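Local coordinates for citrate synthase (Metallosphaera sedula, PDB 6ABX), which probably catalyses the condensation of oxaloacetate with acetyl-CoA and water to give citrate and CoA, at the entry to the tricarboxylic acid cycle, at residues S73-E76 with D77-T80; D93-R96 with T97-S100. All coordinates share one frame; numbering follows the deposited sequence.

Contact 1: residues S73-E76 with D77-T80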
ATOM      1  N   SER A  73      -3.875 -14.717 -18.720  1.00 12.98           N
ATOM      2  CA  SER A  73      -4.013 -15.960 -17.936  1.00 13.47           C
ATOM      3  C   SER A  73      -3.474 -15.755 -16.536  1.00 14.03           C
ATOM      4  O   SER A  73      -2.473 -15.029 -16.385  1.00 15.82           O
ATOM      5  CB  SER A  73      -3.246 -17.138 -18.541  1.00 15.42           C
ATOM      6  OG  SER A  73      -3.832 -17.470 -19.745  1.00 22.97           O
ATOM      7  N   ILE A  74      -4.098 -16.429 -15.576  1.00 13.49           N
ATOM      8  CA  ILE A  74      -3.619 -16.395 -14.207  1.00 14.45           C
ATOM      9  C   ILE A  74      -3.064 -17.767 -13.810  1.00 14.76           C
ATOM     10  O   ILE A  74      -3.515 -18.822 -14.305  1.00 13.78           O
ATOM     11  CB  ILE A  74      -4.720 -15.899 -13.261  1.00 15.02           C
ATOM     12  CG1 ILE A  74      -5.993 -16.740 -13.371  1.00 14.07           C
ATOM     13  CG2 ILE A  74      -4.998 -14.424 -13.503  1.00 15.55           C
ATOM     14  CD1 ILE A  74      -7.089 -16.356 -12.368  1.00 15.84           C
ATOM     15  N   SER A  75      -2.178 -17.735 -12.828  1.00 15.14           N
ATOM     16  CA  SER A  75      -1.527 -18.957 -12.341  1.00 15.85           C
ATOM     17  C   SER A  75      -2.524 -19.870 -11.657  1.00 17.90           C
ATOM     18  O   SER A  75      -3.581 -19.454 -11.185  1.00 15.65           O
ATOM     19  CB  SER A  75      -0.376 -18.643 -11.430  1.00 15.88           C
ATOM     20  OG  SER A  75      -0.812 -18.046 -10.208  1.00 15.87           O
ATOM     21  N   GLU A  76      -2.159 -21.161 -11.613  1.00 20.67           N
ATOM     22  CA  GLU A  76      -2.984 -22.118 -10.885  1.00 21.81           C
ATOM     23  C   GLU A  76      -3.145 -21.726  -9.404  1.00 19.65           C
ATOM     24  O   GLU A  76      -4.268 -21.884  -8.838  1.00 18.92           O
ATOM     25  CB  GLU A  76      -2.378 -23.527 -11.022  1.00 27.19           C
ATOM     26  CG  GLU A  76      -2.879 -24.224 -12.260  1.00 37.56           C
ATOM     27  CD  GLU A  76      -4.315 -24.716 -12.174  1.00 45.95           C
ATOM     28  OE1 GLU A  76      -4.788 -24.967 -11.040  1.00 61.52           O
ATOM     29  OE2 GLU A  76      -4.949 -24.872 -13.239  1.00 59.90           O
ATOM     30  N   ASP A  77      -2.068 -21.238  -8.776  1.00 18.91           N
ATOM     31  CA  ASP A  77      -2.074 -20.838  -7.383  1.00 22.53           C
ATOM     32  C   ASP A  77      -3.131 -19.744  -7.181  1.00 18.83           C
ATOM     33  O   ASP A  77      -3.910 -19.733  -6.199  1.00 18.33           O
ATOM     34  CB  ASP A  77      -0.704 -20.356  -6.931  1.00 25.17           C
ATOM     35  CG  ASP A  77       0.192 -21.499  -6.482  1.00 32.89           C
ATOM     36  OD1 ASP A  77      -0.181 -22.683  -6.740  1.00 34.94           O
ATOM     37  OD2 ASP A  77       1.246 -21.197  -5.885  1.00 42.67           O
ATOM     38  N   ILE A  78      -3.171 -18.806  -8.139  1.00 16.57           N
ATOM     39  CA  ILE A  78      -4.056 -17.628  -8.003  1.00 15.09           C
ATOM     40  C   ILE A  78      -5.490 -18.073  -8.260  1.00 15.39           C
ATOM     41  O   ILE A  78      -6.343 -17.727  -7.497  1.00 13.86           O
ATOM     42  CB  ILE A  78      -3.607 -16.440  -8.875  1.00 14.70           C
ATOM     43  CG1 ILE A  78      -2.379 -15.791  -8.228  1.00 15.45           C
ATOM     44  CG2 ILE A  78      -4.714 -15.428  -9.081  1.00 14.90           C
ATOM     45  CD1 ILE A  78      -1.699 -14.750  -9.072  1.00 17.12           C
ATOM     46  N   SER A  79      -5.704 -18.874  -9.313  1.00 16.39           N
ATOM     47  CA  SER A  79      -7.041 -19.280  -9.617  1.00 15.78           C
ATOM     48  C   SER A  79      -7.593 -20.143  -8.490  1.00 16.23           C
ATOM     49  O   SER A  79      -8.771 -19.996  -8.182  1.00 15.61           O
ATOM     50  CB  SER A  79      -7.219 -19.942 -10.966  1.00 18.30           C
ATOM     51  OG  SER A  79      -6.405 -21.096 -11.092  1.00 19.99           O
ATOM     52  N   THR A  80      -6.788 -21.070  -7.944  1.00 16.05           N
ATOM     53  CA  THR A  80      -7.262 -21.888  -6.821  1.00 16.80           C
ATOM     54  C   THR A  80      -7.634 -21.006  -5.617  1.00 15.24           C
ATOM     55  O   THR A  80      -8.670 -21.225  -4.994  1.00 15.39           O
ATOM     56  CB  THR A  80      -6.297 -23.016  -6.433  1.00 18.64           C
ATOM     57  OG1 THR A  80      -6.289 -23.869  -7.579  1.00 19.53           O
ATOM     58  CG2 THR A  80      -6.750 -23.762  -5.195  1.00 20.04           C
TER
HETATM   59  O   HOH W   1      -5.205 -20.966 -13.540  1.00 24.20           O
HETATM   60  O   HOH W   2      -7.494 -23.537 -10.186  1.00 23.19           O
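S75 O accepts from S79 N at 2.9 Å, with an N-H...O angle of 168° that marks a regular first helical turn, and E76 O repeats the pattern one residue later with T80 N at 2.8 Å. The side chain of S75 serves the same turn. Its first torsion (chi1 67°) sets OG between the backbone N and the carbonyl carbon, so that S75 OG reaches forward to I78 N and accepts from it at 3.2 Å, with a bent but acceptable angle of 147°. By contrast, the bond from I78 N to S75 O is weak, so OG provides this amide with its better-angled acceptor. S75 is therefore the N-cap of helix 76-85, where the first amides have no preceding turn to bond to. S75 OG is also hydrogen-bonded to E105 OE1 on helix 91-105, and it rests against I78 CG1 at 3.4 Å.

On another flank, I74, just ahead of the cap, lays its end methyl CD1 on S79 CB at 3.9 Å and touches I78 CG2 more loosely. The I74 side chain also touches K122, T125 and I126 of helix 112-134. S79 OG has two waters as hydrogen-bond partners: one is held at 2.7 Å from S79 OG and donates to I74 O, while the other also bonds T80 OG1 and donates to E76 OE1 at 3.2 Å. E76 bends at its second torsion, bringing its carboxylate to this water-mediated link. D77 directs OD2 to a salt bridge with R84 NE of the second subunit.

Contact 2: residues D93-R96 with T97-S100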
ATOM      1  N   ASP A  93     -10.211  -7.554  -0.774  1.00 11.75           N
ATOM      2  CA  ASP A  93      -9.225  -8.362  -0.087  1.00 12.65           C
ATOM      3  C   ASP A  93      -8.695  -9.450  -1.011  1.00 11.34           C
ATOM      4  O   ASP A  93      -7.525  -9.752  -0.983  1.00 12.28           O
ATOM      5  CB  ASP A  93      -9.761  -9.017   1.193  1.00 13.53           C
ATOM      6  CG  ASP A  93     -10.136  -7.998   2.279  1.00 17.14           C
ATOM      7  OD1 ASP A  93      -9.854  -6.796   2.089  1.00 17.74           O
ATOM      8  OD2 ASP A  93     -10.754  -8.411   3.317  1.00 18.29           O
ATOM      9  N   ILE A  94      -9.577 -10.057  -1.825  1.00 11.74           N
ATOM     10  CA  ILE A  94      -9.148 -11.073  -2.736  1.00 11.11           C
ATOM     11  C   ILE A  94      -8.207 -10.449  -3.772  1.00 11.65           C
ATOM     12  O   ILE A  94      -7.183 -10.966  -4.054  1.00 11.19           O
ATOM     13  CB  ILE A  94     -10.350 -11.761  -3.403  1.00 12.00           C
ATOM     14  CG1 ILE A  94     -11.191 -12.512  -2.370  1.00 12.47           C
ATOM     15  CG2 ILE A  94      -9.866 -12.697  -4.499  1.00 12.60           C
ATOM     16  CD1 ILE A  94     -12.503 -13.051  -2.932  1.00 13.35           C
ATOM     17  N   LEU A  95      -8.595  -9.294  -4.314  1.00 11.94           N
ATOM     18  CA  LEU A  95      -7.778  -8.661  -5.334  1.00 12.64           C
ATOM     19  C   LEU A  95      -6.432  -8.206  -4.741  1.00 12.18           C
ATOM     20  O   LEU A  95      -5.395  -8.408  -5.383  1.00 13.04           O
ATOM     21  CB  LEU A  95      -8.528  -7.453  -5.899  1.00 12.86           C
ATOM     22  CG  LEU A  95      -7.820  -6.808  -7.097  1.00 13.84           C
ATOM     23  CD1 LEU A  95      -7.797  -7.766  -8.265  1.00 15.29           C
ATOM     24  CD2 LEU A  95      -8.455  -5.468  -7.482  1.00 14.80           C
ATOM     25  N   ARG A  96      -6.457  -7.652  -3.506  1.00 12.59           N
ATOM     26  CA  ARG A  96      -5.209  -7.239  -2.803  1.00 12.35           C
ATOM     27  C   ARG A  96      -4.277  -8.459  -2.747  1.00 12.66           C
ATOM     28  O   ARG A  96      -3.064  -8.401  -3.076  1.00 11.72           O
ATOM     29  CB  ARG A  96      -5.540  -6.680  -1.424  1.00 12.62           C
ATOM     30  CG  ARG A  96      -4.378  -6.097  -0.627  1.00 13.72           C
ATOM     31  CD  ARG A  96      -4.875  -5.797   0.782  1.00 14.39           C
ATOM     32  NE  ARG A  96      -5.283  -6.968   1.548  1.00 14.08           N
ATOM     33  CZ  ARG A  96      -6.299  -7.066   2.368  1.00 15.94           C
ATOM     34  NH1 ARG A  96      -7.013  -5.994   2.678  1.00 18.98           N
ATOM     35  NH2 ARG A  96      -6.567  -8.225   2.960  1.00 13.88           N
ATOM     36  N   THR A  97      -4.823  -9.592  -2.298  1.00 11.70           N
ATOM     37  CA  THR A  97      -4.025 -10.799  -2.068  1.00 12.81           C
ATOM     38  C   THR A  97      -3.497 -11.399  -3.381  1.00 14.12           C
ATOM     39  O   THR A  97      -2.293 -11.760  -3.493  1.00 13.49           O
ATOM     40  CB  THR A  97      -4.796 -11.857  -1.282  1.00 13.50           C
ATOM     41  OG1 THR A  97      -5.348 -11.246  -0.115  1.00 14.25           O
ATOM     42  CG2 THR A  97      -3.869 -13.012  -0.962  1.00 15.42           C
ATOM     43  N   THR A  98      -4.326 -11.415  -4.441  1.00 13.57           N
ATOM     44  CA  THR A  98      -3.899 -12.016  -5.715  1.00 13.59           C
ATOM     45  C   THR A  98      -2.884 -11.148  -6.464  1.00 13.43           C
ATOM     46  O   THR A  98      -1.989 -11.698  -7.064  1.00 13.02           O
ATOM     47  CB  THR A  98      -5.094 -12.425  -6.597  1.00 14.45           C
ATOM     48  OG1 THR A  98      -5.894 -11.271  -6.825  1.00 17.39           O
ATOM     49  CG2 THR A  98      -5.957 -13.474  -5.936  1.00 17.49           C
ATOM     50  N   VAL A  99      -2.990  -9.810  -6.447  1.00 12.83           N
ATOM     51  CA  VAL A  99      -1.958  -8.974  -7.010  1.00 13.64           C
ATOM     52  C   VAL A  99      -0.657  -9.118  -6.219  1.00 13.22           C
ATOM     53  O   VAL A  99       0.426  -9.111  -6.808  1.00 13.97           O
ATOM     54  CB  VAL A  99      -2.428  -7.510  -7.166  1.00 15.24           C
ATOM     55  CG1 VAL A  99      -1.319  -6.593  -7.691  1.00 15.59           C
ATOM     56  CG2 VAL A  99      -3.659  -7.432  -8.063  1.00 16.00           C
ATOM     57  N   SER A 100      -0.753  -9.295  -4.896  1.00 13.92           N
ATOM     58  CA  SER A 100       0.427  -9.584  -4.072  1.00 12.66           C
ATOM     59  C   SER A 100       1.092 -10.888  -4.527  1.00 11.78           C
ATOM     60  O   SER A 100       2.312 -10.956  -4.690  1.00 13.37           O
ATOM     61  CB  SER A 100       0.069  -9.590  -2.612  1.00 13.36           C
ATOM     62  OG  SER A 100       1.246  -9.757  -1.793  1.00 12.93           O
TER
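R96 starts its side chain with CB beside the T97 peptide nitrogen, as the backbone requires. CG is anti to the backbone N (chi1 -175°), and the chain then runs extended until it bends at its third torsion. That bend carries the R96 guanidinium back over the preceding turn, with D93 CA 4.0 Å above its plane and over its centre. R96 NE hydrogen-bonds S100 OG of the second subunit, while R96 NH1 makes a salt bridge to D93 OD1 at 3.0 Å. D93 OD1 has a second cationic partner in K210, which would probably stabilise its negative charge.

T97 shares that turn. Both T97 N and T97 OG1 donate to D93 O, the hydroxyl at 2.8 Å, from opposite faces of the carbonyl plane, so two bonds grip this oxygen. T97 OG1 also pairs with S100 OG of the second subunit. A valine here, lacking the hydroxyl, would probably leave D93 O with the amide as its remaining donor in this turn and deprive S100 of the neighbouring subunit of one polar partner. T98 OG1 lies 3.1 Å from I94 O and 3.2 Å from L95 O, its proton able to serve either. L95 CD1 lies alongside V99 CG2 at 4.2 Å, and both side chains also touch helix 198-209.

The reciprocal bonds of S100 OG with T97 and R96 across the subunits, with D93 packed on L104 and T97 on M101 of the second subunit, indicate an antiparallel meeting of helix 91-105 with its own copy, consistent with the helical sandwich of the citrate synthase dimer interface.

Overall arrangement
Contact 1 caps the start of helix 76-85, and contact 2 occupies part of helix 91-105, the next helix in the chain; the contact centres lie about 12 Å apart. The two meet directly where I78 CD1 packs on T98 O at 3.7 Å. Both also reach helix 112-134, contact 1 through I74 and S79. The second subunit is met by D77 alone in contact 1, and by a broader, buried surface in contact 2. Contact 1, its centre about 23 Å from the chain centre, lies away from the substrate-binding and active-site residues. Contact 2 is deeper, at about 15 Å, and the L95 side chain is about 9 Å from that of R332, an oxaloacetate-binding residue.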